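Local coordinates for ArtJ (Geobacillus stearothermophilus, PDB 2PVU), which binds arginine, lysine and histidine as the solute receptor of an ABC transport system and probably delivers them to its cognate transporter Art(MP)2, at residues A142-N154 against L165-T178. Sequence-based numbering, arbitrary orientation.
Sequences ALDLKGKTIGVQN and LFGKGPHIKKFETT. With LYS (lysine), chain E.
With CG anti to the backbone N (chi1 179°) and an extended chain beyond, Q153 carries its amide past the strand end to T178 and E176. There Q153 OE1 takes a hydrogen bond from T178 OG1 at 2.8 Å, the donor standing well above the carbonyl plane, and another from NZ of the bound lysine, also at 2.8 Å. On the other branch, Q153 NE2 gives a bent bond of 2.9 Å to E176 O and a further one to D49, so the amide is held at both ends and its rotation is fixed. With an alanine in its place, T178 OG1 and the side-chain ammonium of the bound lysine are likely to lose the acceptor they share. Behind this site, strands 150-153 and 172-175 run parallel, joined by backbone bonds such as I150 N to H171 O and F175 N to V152 O, while V152 CG2 meets I172 CG2 at 3.9 Å. At the far end F166, its CG beside the backbone N (chi1 -49°), swings its ring between 3-10 segment 142-145 and I150. I150 CD1 reaches F166 CE2 at 3.5 Å, L145 CB packs on F166 CZ at 3.6 Å, and A142 O lies at the ring's edge. Helix 157-166 links the strands, and the contact illustrates how a beta-alpha-beta crossover presents a ligand-binding side chain at a strand's C-terminal end, as in two-lobed extracellular solute-binding proteins of family 3.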
loop_
_atom_site.group_PDB
_atom_site.type_symbol
_atom_site.label_atom_id
_atom_site.label_comp_id
_atom_site.label_asym_id
_atom_site.label_seq_id
_atom_site.Cartn_x
_atom_site.Cartn_y
_atom_site.Cartn_z
ATOM N N ALA A 142 -18.084 -3.649 9.797
ATOM C CA ALA A 142 -17.160 -4.801 9.835
ATOM C C ALA A 142 -17.757 -5.966 10.582
ATOM O O ALA A 142 -17.514 -7.111 10.237
ATOM C CB ALA A 142 -15.821 -4.430 10.456
ATOM N N LEU A 143 -18.541 -5.666 11.608
ATOM C CA LEU A 143 -19.147 -6.716 12.412
ATOM C C LEU A 143 -20.141 -7.552 11.620
ATOM O O LEU A 143 -20.400 -8.691 11.977
ATOM C CB LEU A 143 -19.781 -6.136 13.672
ATOM C CG LEU A 143 -18.830 -5.249 14.507
ATOM C CD1 LEU A 143 -19.549 -4.857 15.772
ATOM C CD2 LEU A 143 -17.470 -5.901 14.812
ATOM N N ASP A 144 -20.673 -7.012 10.521
ATOM C CA ASP A 144 -21.592 -7.802 9.677
ATOM C C ASP A 144 -20.875 -8.877 8.850
ATOM O O ASP A 144 -21.540 -9.654 8.181
ATOM C CB ASP A 144 -22.393 -6.917 8.714
ATOM C CG ASP A 144 -23.383 -6.038 9.418
ATOM O OD1 ASP A 144 -23.803 -6.383 10.551
ATOM O OD2 ASP A 144 -23.768 -5.021 8.801
ATOM N N LEU A 145 -19.535 -8.897 8.888
ATOM C CA LEU A 145 -18.746 -9.902 8.189
ATOM C C LEU A 145 -18.578 -11.168 9.020
ATOM O O LEU A 145 -17.941 -12.133 8.576
ATOM C CB LEU A 145 -17.356 -9.359 7.820
ATOM C CG LEU A 145 -17.258 -8.168 6.858
ATOM C CD1 LEU A 145 -15.810 -7.723 6.782
ATOM C CD2 LEU A 145 -17.794 -8.489 5.471
ATOM N N LYS A 146 -19.131 -11.168 10.228
ATOM C CA LYS A 146 -19.124 -12.359 11.052
ATOM C C LYS A 146 -19.741 -13.557 10.312
ATOM O O LYS A 146 -20.873 -13.481 9.790
ATOM C CB LYS A 146 -19.887 -12.075 12.337
ATOM C CG LYS A 146 -20.088 -13.264 13.230
ATOM C CD LYS A 146 -18.991 -13.399 14.256
ATOM C CE LYS A 146 -19.383 -14.449 15.304
ATOM N NZ LYS A 146 -18.161 -15.227 15.728
ATOM N N GLY A 147 -18.987 -14.656 10.265
ATOM C CA GLY A 147 -19.448 -15.871 9.606
ATOM C C GLY A 147 -19.312 -15.875 8.091
ATOM O O GLY A 147 -19.657 -16.876 7.446
ATOM N N LYS A 148 -18.851 -14.762 7.518
ATOM C CA LYS A 148 -18.708 -14.629 6.066
ATOM C C LYS A 148 -17.264 -14.856 5.627
ATOM O O LYS A 148 -16.342 -14.777 6.430
ATOM C CB LYS A 148 -19.154 -13.238 5.604
ATOM C CG LYS A 148 -20.634 -12.921 5.899
ATOM C CD LYS A 148 -21.050 -11.600 5.215
ATOM C CE LYS A 148 -22.471 -11.149 5.612
ATOM N NZ LYS A 148 -23.445 -12.049 4.951
ATOM N N THR A 149 -17.060 -15.104 4.341
ATOM C CA THR A 149 -15.701 -15.362 3.863
ATOM C C THR A 149 -15.100 -14.046 3.422
ATOM O O THR A 149 -15.749 -13.281 2.708
ATOM C CB THR A 149 -15.714 -16.334 2.713
ATOM O OG1 THR A 149 -16.606 -15.823 1.721
ATOM C CG2 THR A 149 -16.292 -17.664 3.180
ATOM N N ILE A 150 -13.868 -13.774 3.866
ATOM C CA ILE A 150 -13.232 -12.483 3.629
ATOM C C ILE A 150 -11.946 -12.715 2.824
ATOM O O ILE A 150 -11.111 -13.507 3.210
ATOM C CB ILE A 150 -12.879 -11.756 4.969
ATOM C CG1 ILE A 150 -14.136 -11.572 5.833
ATOM C CG2 ILE A 150 -12.283 -10.374 4.724
ATOM C CD1 ILE A 150 -13.809 -11.266 7.265
ATOM N N GLY A 151 -11.773 -11.995 1.724
ATOM C CA GLY A 151 -10.537 -12.085 1.002
ATOM C C GLY A 151 -9.599 -10.943 1.391
ATOM O O GLY A 151 -10.033 -9.798 1.551
ATOM N N VAL A 152 -8.308 -11.265 1.530
ATOM C CA VAL A 152 -7.282 -10.266 1.851
ATOM C C VAL A 152 -6.010 -10.614 1.109
ATOM O O VAL A 152 -5.813 -11.768 0.687
ATOM C CB VAL A 152 -6.938 -10.241 3.366
ATOM C CG1 VAL A 152 -8.118 -9.689 4.193
ATOM C CG2 VAL A 152 -6.496 -11.646 3.853
ATOM N N GLN A 153 -5.125 -9.631 0.988
ATOM C CA GLN A 153 -3.781 -9.939 0.544
ATOM C C GLN A 153 -2.974 -10.474 1.735
ATOM O O GLN A 153 -3.104 -9.975 2.879
ATOM C CB GLN A 153 -3.107 -8.748 -0.122
ATOM C CG GLN A 153 -1.665 -9.064 -0.577
ATOM C CD GLN A 153 -1.037 -7.924 -1.361
ATOM O OE1 GLN A 153 -1.476 -6.772 -1.272
ATOM N NE2 GLN A 153 0.007 -8.236 -2.108
ATOM N N ASN A 154 -2.241 -11.553 1.486
ATOM C CA ASN A 154 -1.432 -12.199 2.536
ATOM C C ASN A 154 -0.554 -11.172 3.253
ATOM O O ASN A 154 0.035 -10.310 2.607
ATOM C CB ASN A 154 -0.508 -13.243 1.915
ATOM C CG ASN A 154 0.197 -14.069 2.956
ATOM O OD1 ASN A 154 -0.448 -14.729 3.765
ATOM N ND2 ASN A 154 1.533 -14.047 2.938
ATOM N N LEU A 165 -10.664 -9.062 14.323
ATOM C CA LEU A 165 -12.119 -8.983 14.465
ATOM C C LEU A 165 -12.788 -10.336 14.662
ATOM O O LEU A 165 -13.780 -10.427 15.390
ATOM C CB LEU A 165 -12.757 -8.292 13.260
ATOM C CG LEU A 165 -12.524 -6.793 13.019
ATOM C CD1 LEU A 165 -13.070 -6.407 11.662
ATOM C CD2 LEU A 165 -13.120 -5.909 14.135
ATOM N N PHE A 166 -12.256 -11.373 14.008
ATOM C CA PHE A 166 -12.935 -12.684 13.926
ATOM C C PHE A 166 -12.104 -13.881 14.380
ATOM O O PHE A 166 -12.640 -14.980 14.546
ATOM C CB PHE A 166 -13.430 -12.918 12.497
ATOM C CG PHE A 166 -14.200 -11.753 11.938
ATOM C CD1 PHE A 166 -15.434 -11.388 12.488
ATOM C CD2 PHE A 166 -13.678 -10.997 10.898
ATOM C CE1 PHE A 166 -16.133 -10.308 11.988
ATOM C CE2 PHE A 166 -14.371 -9.910 10.391
ATOM C CZ PHE A 166 -15.588 -9.570 10.931
ATOM N N GLY A 167 -10.812 -13.660 14.603
ATOM C CA GLY A 167 -9.883 -14.739 14.899
ATOM C C GLY A 167 -9.369 -15.370 13.620
ATOM O O GLY A 167 -9.966 -15.222 12.549
ATOM N N LYS A 168 -8.241 -16.054 13.722
ATOM C CA LYS A 168 -7.671 -16.758 12.586
ATOM C C LYS A 168 -8.543 -17.943 12.217
ATOM O O LYS A 168 -9.097 -18.600 13.095
ATOM C CB LYS A 168 -6.275 -17.260 12.935
ATOM C CG LYS A 168 -5.242 -16.178 12.970
ATOM C CD LYS A 168 -3.941 -16.676 13.586
ATOM C CE LYS A 168 -2.919 -15.549 13.631
ATOM N NZ LYS A 168 -1.609 -15.971 14.208
ATOM N N GLY A 169 -8.658 -18.224 10.922
ATOM C CA GLY A 169 -9.372 -19.419 10.471
ATOM C C GLY A 169 -9.526 -19.480 8.963
ATOM O O GLY A 169 -9.141 -18.528 8.273
ATOM N N PRO A 170 -10.092 -20.601 8.447
ATOM C CA PRO A 170 -10.341 -20.797 7.009
ATOM C C PRO A 170 -11.255 -19.762 6.334
ATOM O O PRO A 170 -11.154 -19.615 5.111
ATOM C CB PRO A 170 -10.971 -22.199 6.929
ATOM C CG PRO A 170 -11.464 -22.498 8.326
ATOM C CD PRO A 170 -10.505 -21.785 9.241
ATOM N N HIS A 171 -12.121 -19.061 7.084
ATOM C CA HIS A 171 -12.970 -18.038 6.462
ATOM C C HIS A 171 -12.200 -16.820 5.927
ATOM O O HIS A 171 -12.725 -16.036 5.140
ATOM C CB HIS A 171 -14.105 -17.590 7.383
ATOM C CG HIS A 171 -15.192 -18.613 7.531
ATOM N ND1 HIS A 171 -16.208 -18.495 8.458
ATOM C CD2 HIS A 171 -15.391 -19.801 6.905
ATOM C CE1 HIS A 171 -17.004 -19.548 8.371
ATOM N NE2 HIS A 171 -16.529 -20.357 7.440
ATOM N N ILE A 172 -10.957 -16.671 6.350
ATOM C CA ILE A 172 -10.127 -15.598 5.859
ATOM C C ILE A 172 -9.298 -16.207 4.747
ATOM O O ILE A 172 -8.514 -17.120 4.981
ATOM C CB ILE A 172 -9.247 -15.012 6.984
ATOM C CG1 ILE A 172 -10.167 -14.426 8.079
ATOM C CG2 ILE A 172 -8.227 -14.008 6.399
ATOM C CD1 ILE A 172 -9.428 -13.919 9.305
ATOM N N LYS A 173 -9.531 -15.753 3.531
ATOM C CA LYS A 173 -8.832 -16.295 2.389
ATOM C C LYS A 173 -7.722 -15.323 1.987
ATOM O O LYS A 173 -7.970 -14.131 1.801
ATOM C CB LYS A 173 -9.776 -16.499 1.208
ATOM C CG LYS A 173 -11.080 -17.250 1.533
ATOM C CD LYS A 173 -10.790 -18.688 1.829
ATOM C CE LYS A 173 -12.058 -19.535 1.881
ATOM N NZ LYS A 173 -11.642 -20.853 2.455
ATOM N N LYS A 174 -6.510 -15.846 1.842
ATOM C CA LYS A 174 -5.330 -14.997 1.647
ATOM C C LYS A 174 -4.779 -15.159 0.243
ATOM O O LYS A 174 -4.621 -16.321 -0.229
ATOM C CB LYS A 174 -4.248 -15.354 2.683
ATOM C CG LYS A 174 -4.656 -15.202 4.141
ATOM C CD LYS A 174 -3.674 -15.958 5.026
ATOM C CE LYS A 174 -4.035 -15.893 6.496
ATOM N NZ LYS A 174 -5.373 -16.445 6.802
ATOM N N PHE A 175 -4.476 -14.039 -0.426
ATOM C CA PHE A 175 -3.977 -14.058 -1.809
ATOM C C PHE A 175 -2.661 -13.297 -1.942
ATOM O O PHE A 175 -2.396 -12.394 -1.158
ATOM C CB PHE A 175 -5.043 -13.476 -2.738
ATOM C CG PHE A 175 -6.363 -14.187 -2.587
ATOM C CD1 PHE A 175 -6.544 -15.446 -3.130
ATOM C CD2 PHE A 175 -7.347 -13.659 -1.782
ATOM C CE1 PHE A 175 -7.749 -16.114 -2.958
ATOM C CE2 PHE A 175 -8.560 -14.320 -1.584
ATOM C CZ PHE A 175 -8.737 -15.574 -2.173
ATOM N N GLU A 176 -1.841 -13.661 -2.926
ATOM C CA GLU A 176 -0.508 -13.033 -3.028
ATOM C C GLU A 176 -0.569 -11.605 -3.561
ATOM O O GLU A 176 0.371 -10.833 -3.329
ATOM C CB GLU A 176 0.433 -13.908 -3.906
ATOM C CG GLU A 176 1.846 -13.363 -4.072
ATOM C CD GLU A 176 2.553 -13.078 -2.764
ATOM O OE1 GLU A 176 2.292 -13.758 -1.724
ATOM O OE2 GLU A 176 3.415 -12.172 -2.806
ATOM N N THR A 177 -1.656 -11.260 -4.263
ATOM C CA THR A 177 -1.920 -9.848 -4.659
ATOM C C THR A 177 -3.313 -9.425 -4.227
ATOM O O THR A 177 -4.241 -10.269 -4.139
ATOM C CB THR A 177 -1.793 -9.629 -6.159
ATOM O OG1 THR A 177 -2.761 -10.423 -6.858
ATOM C CG2 THR A 177 -0.390 -9.997 -6.664
ATOM N N THR A 178 -3.479 -8.117 -4.026
ATOM C CA THR A 178 -4.832 -7.561 -3.845
ATOM C C THR A 178 -5.661 -7.733 -5.128
ATOM O O THR A 178 -6.889 -7.890 -5.059
ATOM C CB THR A 178 -4.710 -6.089 -3.435
ATOM O OG1 THR A 178 -3.988 -6.086 -2.224
ATOM C CG2 THR A 178 -6.111 -5.383 -3.236
HETATM N N LYS E . -1.103 -0.932 3.620
HETATM C CA LYS E . -1.387 -2.388 3.851
HETATM C C LYS E . -0.166 -3.045 4.509
HETATM O O LYS E . -0.225 -4.199 4.908
HETATM C CB LYS E . -1.682 -3.086 2.528
HETATM C CG LYS E . -0.503 -2.960 1.532
HETATM C CD LYS E . -0.574 -4.042 0.434
HETATM C CE LYS E . 0.236 -3.594 -0.774
HETATM N NZ LYS E . 0.355 -4.740 -1.824
HETATM O OXT LYS E . 0.914 -2.426 4.630
#